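Local coordinates for uncharacterized protein YacP (Bacillus subtilis, PDB 5MQ8) that acts as an endoribonuclease, Rae1, with a PIN-like NYN domain, and takes part in ribosome-dependent mRNA decay, at residues A[97-103]-A[115-121]; A[34-38]-A[65-71]. The contacts are given in a common frame with arbitrary orientation. Residue numbers count along the deposited sequence, not the author numbering.

Both contacts belong to one parallel sheet of order 70-73, 47-52, 3-7, 98-101, 117-119, and they sit towards its two ends, their centres about 18 Å apart and their nearest atoms about 6 Å apart without touching. Interaction 1 pairs the last two strands at one end, so main-chain hydrogen bonds dominate, with polar and charged side chains on its more exposed parts. Interaction 2 lies nearer the centre of the chain and packs helix 23-44 against the turn leading into the opposite edge strand; its chemistry is mostly aliphatic. The second subunit reaches interaction 2, whereas no other chain of the assembly touches interaction 1.

Interaction 1: A[97-103]-A[115-121]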
ATOM      1  N   GLN A  97      30.552 -12.956  -5.028  1.00 56.26           N
ATOM      2  CA  GLN A  97      30.471 -13.815  -3.843  1.00 54.30           C
ATOM      3  C   GLN A  97      29.065 -14.435  -3.730  1.00 53.76           C
ATOM      4  O   GLN A  97      28.066 -13.712  -3.626  1.00 52.80           O
ATOM      5  CB  GLN A  97      30.866 -13.074  -2.550  1.00 55.66           C
ATOM      6  CG  GLN A  97      30.859 -13.946  -1.275  1.00 68.55           C
ATOM      7  CD  GLN A  97      31.838 -15.104  -1.313  1.00 82.99           C
ATOM      8  OE1 GLN A  97      31.483 -16.251  -1.612  1.00 73.60           O
ATOM      9  NE2 GLN A  97      33.097 -14.828  -1.014  1.00 78.54           N
ATOM     10  N   ILE A  98      29.010 -15.779  -3.768  1.00 47.14           N
ATOM     11  CA  ILE A  98      27.784 -16.559  -3.647  1.00 45.20           C
ATOM     12  C   ILE A  98      27.471 -16.790  -2.164  1.00 45.73           C
ATOM     13  O   ILE A  98      28.335 -17.227  -1.408  1.00 44.82           O
ATOM     14  CB  ILE A  98      27.852 -17.901  -4.455  1.00 47.64           C
ATOM     15  CG1 ILE A  98      28.174 -17.682  -5.974  1.00 47.20           C
ATOM     16  CG2 ILE A  98      26.592 -18.764  -4.263  1.00 46.85           C
ATOM     17  CD1 ILE A  98      27.174 -16.885  -6.843  1.00 52.41           C
ATOM     18  N   HIS A  99      26.239 -16.473  -1.762  1.00 40.38           N
ATOM     19  CA  HIS A  99      25.731 -16.712  -0.418  1.00 39.33           C
ATOM     20  C   HIS A  99      24.572 -17.681  -0.556  1.00 39.55           C
ATOM     21  O   HIS A  99      23.788 -17.567  -1.497  1.00 38.43           O
ATOM     22  CB  HIS A  99      25.257 -15.417   0.241  1.00 41.12           C
ATOM     23  CG  HIS A  99      26.332 -14.397   0.422  1.00 45.31           C
ATOM     24  ND1 HIS A  99      27.054 -14.313   1.602  1.00 47.50           N
ATOM     25  CD2 HIS A  99      26.762 -13.433  -0.424  1.00 47.01           C
ATOM     26  CE1 HIS A  99      27.901 -13.313   1.434  1.00 46.60           C
ATOM     27  NE2 HIS A  99      27.767 -12.757   0.231  1.00 46.97           N
ATOM     28  N   VAL A 100      24.476 -18.658   0.353  1.00 35.49           N
ATOM     29  CA  VAL A 100      23.395 -19.640   0.337  1.00 33.51           C
ATOM     30  C   VAL A 100      22.661 -19.590   1.662  1.00 38.11           C
ATOM     31  O   VAL A 100      23.259 -19.862   2.710  1.00 39.19           O
ATOM     32  CB  VAL A 100      23.849 -21.079  -0.020  1.00 35.68           C
ATOM     33  CG1 VAL A 100      22.652 -22.031  -0.099  1.00 34.42           C
ATOM     34  CG2 VAL A 100      24.650 -21.106  -1.322  1.00 35.22           C
ATOM     35  N   ALA A 101      21.357 -19.271   1.614  1.00 32.78           N
ATOM     36  CA  ALA A 101      20.527 -19.220   2.811  1.00 31.61           C
ATOM     37  C   ALA A 101      19.902 -20.589   3.074  1.00 34.34           C
ATOM     38  O   ALA A 101      19.015 -21.028   2.331  1.00 31.90           O
ATOM     39  CB  ALA A 101      19.456 -18.153   2.673  1.00 32.15           C
ATOM     40  N   THR A 102      20.406 -21.278   4.121  1.00 32.17           N
ATOM     41  CA  THR A 102      19.951 -22.597   4.586  1.00 31.34           C
ATOM     42  C   THR A 102      20.518 -22.949   5.963  1.00 34.95           C
ATOM     43  O   THR A 102      21.685 -22.672   6.257  1.00 32.83           O
ATOM     44  CB  THR A 102      20.198 -23.730   3.542  1.00 32.45           C
ATOM     45  OG1 THR A 102      19.464 -24.893   3.930  1.00 31.04           O
ATOM     46  CG2 THR A 102      21.680 -24.074   3.334  1.00 29.94           C
ATOM     47  N   SER A 103      19.680 -23.589   6.791  1.00 32.34           N
ATOM     48  CA  SER A 103      20.046 -24.128   8.106  1.00 31.98           C
ATOM     49  C   SER A 103      19.971 -25.667   8.065  1.00 36.84           C
ATOM     50  O   SER A 103      20.079 -26.311   9.108  1.00 36.58           O
ATOM     51  CB  SER A 103      19.135 -23.575   9.199  1.00 32.80           C
ATOM     52  OG  SER A 103      19.550 -22.265   9.539  1.00 42.20           O
ATOM     53  N   GLY A 115      33.603 -22.393  -2.341  1.00 50.75           N
ATOM     54  CA  GLY A 115      33.674 -20.954  -2.106  1.00 51.06           C
ATOM     55  C   GLY A 115      32.411 -20.240  -1.646  1.00 54.90           C
ATOM     56  O   GLY A 115      32.490 -19.081  -1.223  1.00 54.46           O
ATOM     57  N   ALA A 116      31.239 -20.907  -1.724  1.00 50.28           N
ATOM     58  CA  ALA A 116      29.972 -20.308  -1.297  1.00 49.13           C
ATOM     59  C   ALA A 116      29.904 -20.183   0.213  1.00 52.09           C
ATOM     60  O   ALA A 116      30.400 -21.055   0.930  1.00 51.49           O
ATOM     61  CB  ALA A 116      28.799 -21.118  -1.810  1.00 49.55           C
ATOM     62  N   LEU A 117      29.310 -19.078   0.689  1.00 48.22           N
ATOM     63  CA  LEU A 117      29.150 -18.798   2.112  1.00 47.76           C
ATOM     64  C   LEU A 117      27.765 -19.190   2.580  1.00 48.75           C
ATOM     65  O   LEU A 117      26.785 -19.008   1.863  1.00 48.21           O
ATOM     66  CB  LEU A 117      29.445 -17.319   2.439  1.00 48.55           C
ATOM     67  CG  LEU A 117      30.907 -16.860   2.266  1.00 54.86           C
ATOM     68  CD1 LEU A 117      31.019 -15.347   2.298  1.00 55.38           C
ATOM     69  CD2 LEU A 117      31.822 -17.476   3.332  1.00 58.85           C
ATOM     70  N   ARG A 118      27.693 -19.745   3.780  1.00 43.89           N
ATOM     71  CA  ARG A 118      26.451 -20.213   4.366  1.00 42.70           C
ATOM     72  C   ARG A 118      25.834 -19.148   5.247  1.00 44.42           C
ATOM     73  O   ARG A 118      26.501 -18.597   6.126  1.00 45.30           O
ATOM     74  CB  ARG A 118      26.693 -21.527   5.133  1.00 40.93           C
ATOM     75  CG  ARG A 118      25.597 -21.907   6.099  1.00 46.73           C
ATOM     76  CD  ARG A 118      25.811 -23.275   6.684  1.00 50.49           C
ATOM     77  NE  ARG A 118      24.511 -23.898   6.836  1.00 51.93           N
ATOM     78  CZ  ARG A 118      24.177 -25.097   6.386  1.00 58.20           C
ATOM     79  NH1 ARG A 118      25.090 -25.889   5.843  1.00 46.17           N
ATOM     80  NH2 ARG A 118      22.943 -25.539   6.531  1.00 45.88           N
ATOM     81  N   LYS A 119      24.546 -18.872   5.009  1.00 37.21           N
ATOM     82  CA  LYS A 119      23.746 -17.935   5.782  1.00 35.19           C
ATOM     83  C   LYS A 119      22.612 -18.748   6.396  1.00 38.30           C
ATOM     84  O   LYS A 119      21.923 -19.490   5.685  1.00 37.89           O
ATOM     85  CB  LYS A 119      23.218 -16.807   4.866  1.00 35.63           C
ATOM     86  CG  LYS A 119      22.551 -15.668   5.607  1.00 41.76           C
ATOM     87  CD  LYS A 119      21.909 -14.643   4.654  1.00 50.71           C
ATOM     88  CE  LYS A 119      22.816 -13.489   4.284  1.00 53.58           C
ATOM     89  NZ  LYS A 119      23.904 -13.879   3.359  1.00 69.92           N
ATOM     90  N   SER A 120      22.455 -18.672   7.710  1.00 34.95           N
ATOM     91  CA  SER A 120      21.402 -19.432   8.376  1.00 34.59           C
ATOM     92  C   SER A 120      20.013 -18.832   8.143  1.00 37.11           C
ATOM     93  O   SER A 120      19.883 -17.656   7.787  1.00 35.75           O
ATOM     94  CB  SER A 120      21.682 -19.547   9.874  1.00 36.42           C
ATOM     95  OG  SER A 120      21.567 -18.284  10.499  1.00 42.98           O
ATOM     96  N   ALA A 121      18.982 -19.648   8.377  1.00 33.74           N
ATOM     97  CA  ALA A 121      17.585 -19.256   8.260  1.00 33.93           C
ATOM     98  C   ALA A 121      17.258 -18.079   9.192  1.00 39.32           C
ATOM     99  O   ALA A 121      16.555 -17.154   8.784  1.00 38.56           O
ATOM    100  CB  ALA A 121      16.691 -20.438   8.576  1.00 33.97           C
TER
HETATM  101  O   HOH W   1      26.592 -14.877   4.295  1.00 53.40           O
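Four backbone hydrogen bonds tie the parallel strands 98-101 and 117-119 together: Leu-117 N to Ile-98 O (3.0 Å), Val-100 N to Leu-117 O (2.8 Å), Lys-119 N to Val-100 O (2.8 Å) and Thr-102 N to Lys-119 O (2.8 Å). The backbone groups of His-99 and Ala-101 turn instead to strand 3-7, so strand 98-101 is served from both flanks. On the face carrying His-99, Leu-117 and Lys-119, a water bridges His-99 ND1 (2.8 Å) and Lys-119 NZ (3.0 Å), accepting from the lysine; His-99 NE2 pairs with Asp-2. On the other face, Val-100 CG2 lies 4.2 Å from Ala-116 CB, where a small methyl leaves room for the branched valine. This is the edge of the Rossmann-like parallel sheet of PIN-family nucleases, strand 117-119 being outermost within the chain. At the C-terminal ends of the strands, Arg-118 NE and NH2 each make a weak hydrogen bond to Thr-102 O, both 3.1 Å; NH2 also bonds to Asp-104 O, and the guanidinium makes a cation-pi contact with Tyr-105. Thr-102 OG1 pairs with Asp-7. Ser-103 OG accepts from Ala-121 N at 2.9 Å, satisfying an amide in the first turn of helix 121-145, while the N-cap Ser-120 uses its own OG to receive Glu-123 N.

Interaction 2: A[34-38]-A[65-71]; sequences IQKMA and TNHRVEV
A helix packed on the approach to an edge strand, as in the three-layered alpha/beta architecture of PIN-like domains, defines this contact. Residues 34-38 are regular helix (phi/psi near -65/-40), with Ala-38 N bonded to Ile-34 O at 3.0 Å. Opposite them, 66-69 form a type I beta turn, closed by Val-69 N to Asn-66 O (2.9 Å), and the chain then extends into strand 70-73. Asn-66, chi1 t, folds its OD1 back to Arg-68 N (3.2 Å) in an Asx turn, a role that suits asparagine's short amide. The nearest CA pair is Ala-38 and Arg-68, at 5.1 Å; alanine's small side chain permits this approach, its CB lying 3.9 Å from Arg-68 CB and 3.5 Å from Asn-66 ND2. Val-69, chi1 t, puts CG2 3.8 Å from Ala-38 CB and 4.3 Å from Ile-34 CG2, and CG1 4.0 Å from Met-37 CB. Ile-34 (m, t) is long enough to reach both ends of the segment, with CD1 3.7 Å from Thr-65 CG2 and CG1 3.8 Å from Val-71 CG2. Arg-68 directs its charge outward, NH1 forming a salt bridge with Glu-162 of the second subunit, whose Leu-158 packs on Ala-38 and Arg-68. Within the chain, Met-37 lies over strands 3-7 and 47-52 and meets Leu-124 of helix 121-145, while Val-69 rests on Val-50 of strand 47-52.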
ATOM      1  N   ILE A  34       8.460 -15.076  -1.235  1.00 25.94           N
ATOM      2  CA  ILE A  34       8.818 -14.374  -2.487  1.00 26.07           C
ATOM      3  C   ILE A  34       8.750 -12.850  -2.323  1.00 29.72           C
ATOM      4  O   ILE A  34       9.654 -12.144  -2.796  1.00 29.71           O
ATOM      5  CB  ILE A  34       7.974 -14.884  -3.683  1.00 28.69           C
ATOM      6  CG1 ILE A  34       8.338 -16.344  -4.018  1.00 28.41           C
ATOM      7  CG2 ILE A  34       8.136 -13.984  -4.909  1.00 29.58           C
ATOM      8  CD1 ILE A  34       7.258 -17.086  -4.790  1.00 33.94           C
ATOM      9  N   GLN A  35       7.698 -12.348  -1.633  1.00 26.07           N
ATOM     10  CA  GLN A  35       7.515 -10.917  -1.385  1.00 26.08           C
ATOM     11  C   GLN A  35       8.633 -10.380  -0.479  1.00 30.33           C
ATOM     12  O   GLN A  35       9.193  -9.327  -0.781  1.00 30.70           O
ATOM     13  CB  GLN A  35       6.099 -10.611  -0.835  1.00 27.33           C
ATOM     14  CG  GLN A  35       5.804  -9.119  -0.537  1.00 37.28           C
ATOM     15  CD  GLN A  35       6.135  -8.130  -1.649  1.00 46.91           C
ATOM     16  OE1 GLN A  35       6.712  -7.063  -1.414  1.00 43.43           O
ATOM     17  NE2 GLN A  35       5.803  -8.456  -2.882  1.00 33.12           N
ATOM     18  N   LYS A  36       8.995 -11.139   0.577  1.00 27.33           N
ATOM     19  CA  LYS A  36      10.100 -10.800   1.480  1.00 27.73           C
ATOM     20  C   LYS A  36      11.421 -10.724   0.712  1.00 30.82           C
ATOM     21  O   LYS A  36      12.212  -9.807   0.952  1.00 30.07           O
ATOM     22  CB  LYS A  36      10.225 -11.820   2.639  1.00 29.29           C
ATOM     23  CG  LYS A  36       9.058 -11.857   3.633  1.00 31.62           C
ATOM     24  CD  LYS A  36       8.726 -10.496   4.223  1.00 39.93           C
ATOM     25  CE  LYS A  36       7.340 -10.071   3.802  1.00 54.89           C
ATOM     26  NZ  LYS A  36       7.222  -8.596   3.640  1.00 53.07           N
ATOM     27  N   MET A  37      11.637 -11.664  -0.230  1.00 26.79           N
ATOM     28  CA  MET A  37      12.843 -11.699  -1.047  1.00 27.62           C
ATOM     29  C   MET A  37      12.891 -10.565  -2.091  1.00 32.82           C
ATOM     30  O   MET A  37      13.988 -10.142  -2.459  1.00 31.99           O
ATOM     31  CB  MET A  37      13.090 -13.085  -1.670  1.00 30.23           C
ATOM     32  CG  MET A  37      13.491 -14.182  -0.630  1.00 34.20           C
ATOM     33  SD  MET A  37      14.511 -13.696   0.799  1.00 39.05           S
ATOM     34  CE  MET A  37      15.929 -13.382   0.079  1.00 35.87           C
ATOM     35  N   ALA A  38      11.715 -10.046  -2.528  1.00 30.35           N
ATOM     36  CA  ALA A  38      11.615  -8.903  -3.444  1.00 29.78           C
ATOM     37  C   ALA A  38      12.119  -7.667  -2.707  1.00 32.90           C
ATOM     38  O   ALA A  38      12.943  -6.947  -3.249  1.00 32.68           O
ATOM     39  CB  ALA A  38      10.172  -8.702  -3.894  1.00 30.29           C
ATOM     40  N   THR A  65       5.275 -14.665 -10.843  1.00 76.30           N
ATOM     41  CA  THR A  65       5.777 -14.068  -9.602  1.00 74.77           C
ATOM     42  C   THR A  65       6.479 -12.728  -9.797  1.00 74.36           C
ATOM     43  O   THR A  65       6.680 -12.277 -10.935  1.00 73.97           O
ATOM     44  CB  THR A  65       6.661 -15.057  -8.821  1.00 83.66           C
ATOM     45  OG1 THR A  65       7.540 -15.756  -9.710  1.00 83.05           O
ATOM     46  CG2 THR A  65       5.846 -16.025  -7.999  1.00 82.73           C
ATOM     47  N   ASN A  66       6.846 -12.098  -8.658  1.00 67.11           N
ATOM     48  CA  ASN A  66       7.532 -10.810  -8.570  1.00 65.27           C
ATOM     49  C   ASN A  66       8.772 -10.774  -9.462  1.00 66.07           C
ATOM     50  O   ASN A  66       9.652 -11.624  -9.322  1.00 65.18           O
ATOM     51  CB  ASN A  66       7.899 -10.513  -7.109  1.00 62.96           C
ATOM     52  CG  ASN A  66       7.980  -9.046  -6.782  1.00 73.83           C
ATOM     53  OD1 ASN A  66       8.740  -8.276  -7.390  1.00 64.55           O
ATOM     54  ND2 ASN A  66       7.212  -8.633  -5.785  1.00 62.96           N
ATOM     55  N   HIS A  67       8.823  -9.796 -10.390  1.00 61.60           N
ATOM     56  CA  HIS A  67       9.923  -9.587 -11.338  1.00 61.09           C
ATOM     57  C   HIS A  67      11.264  -9.366 -10.622  1.00 63.19           C
ATOM     58  O   HIS A  67      12.325  -9.541 -11.228  1.00 63.57           O
ATOM     59  CB  HIS A  67       9.600  -8.417 -12.289  1.00 62.32           C
ATOM     60  CG  HIS A  67       9.512  -7.077 -11.619  1.00 66.31           C
ATOM     61  ND1 HIS A  67       8.316  -6.594 -11.113  1.00 68.19           N
ATOM     62  CD2 HIS A  67      10.485  -6.160 -11.391  1.00 68.29           C
ATOM     63  CE1 HIS A  67       8.601  -5.410 -10.593  1.00 67.59           C
ATOM     64  NE2 HIS A  67       9.891  -5.106 -10.741  1.00 67.93           N
ATOM     65  N   ARG A  68      11.205  -8.979  -9.330  1.00 57.39           N
ATOM     66  CA  ARG A  68      12.373  -8.742  -8.484  1.00 55.85           C
ATOM     67  C   ARG A  68      13.012 -10.056  -8.042  1.00 55.30           C
ATOM     68  O   ARG A  68      14.134 -10.032  -7.551  1.00 55.69           O
ATOM     69  CB  ARG A  68      11.957  -7.951  -7.228  1.00 56.50           C
ATOM     70  CG  ARG A  68      12.765  -6.684  -6.938  1.00 60.39           C
ATOM     71  CD  ARG A  68      12.097  -5.430  -7.491  1.00 61.44           C
ATOM     72  NE  ARG A  68      10.787  -5.151  -6.895  1.00 62.20           N
ATOM     73  CZ  ARG A  68       9.935  -4.244  -7.364  1.00 83.32           C
ATOM     74  NH1 ARG A  68      10.256  -3.503  -8.418  1.00 88.02           N
ATOM     75  NH2 ARG A  68       8.766  -4.055  -6.772  1.00 61.47           N
ATOM     76  N   VAL A  69      12.293 -11.188  -8.139  1.00 47.09           N
ATOM     77  CA  VAL A  69      12.816 -12.466  -7.632  1.00 44.49           C
ATOM     78  C   VAL A  69      12.734 -13.576  -8.647  1.00 42.05           C
ATOM     79  O   VAL A  69      11.644 -13.917  -9.104  1.00 40.80           O
ATOM     80  CB  VAL A  69      12.105 -12.925  -6.323  1.00 47.70           C
ATOM     81  CG1 VAL A  69      12.901 -14.002  -5.607  1.00 47.48           C
ATOM     82  CG2 VAL A  69      11.835 -11.769  -5.391  1.00 47.37           C
ATOM     83  N   GLU A  70      13.867 -14.218  -8.905  1.00 36.06           N
ATOM     84  CA  GLU A  70      13.878 -15.402  -9.751  1.00 35.14           C
ATOM     85  C   GLU A  70      13.497 -16.588  -8.839  1.00 36.28           C
ATOM     86  O   GLU A  70      14.101 -16.784  -7.785  1.00 34.99           O
ATOM     87  CB  GLU A  70      15.259 -15.611 -10.374  1.00 36.40           C
ATOM     88  CG  GLU A  70      15.278 -16.724 -11.405  1.00 45.69           C
ATOM     89  CD  GLU A  70      16.566 -16.876 -12.184  1.00 59.58           C
ATOM     90  OE1 GLU A  70      16.663 -17.864 -12.941  1.00 52.98           O
ATOM     91  OE2 GLU A  70      17.467 -16.017 -12.055  1.00 54.91           O
ATOM     92  N   VAL A  71      12.473 -17.339  -9.235  1.00 32.38           N
ATOM     93  CA  VAL A  71      11.970 -18.486  -8.491  1.00 31.97           C
ATOM     94  C   VAL A  71      12.183 -19.735  -9.338  1.00 37.81           C
ATOM     95  O   VAL A  71      11.697 -19.797 -10.470  1.00 37.85           O
ATOM     96  CB  VAL A  71      10.491 -18.277  -8.074  1.00 34.11           C
ATOM     97  CG1 VAL A  71       9.898 -19.548  -7.490  1.00 32.90           C
ATOM     98  CG2 VAL A  71      10.355 -17.108  -7.093  1.00 33.46           C
TER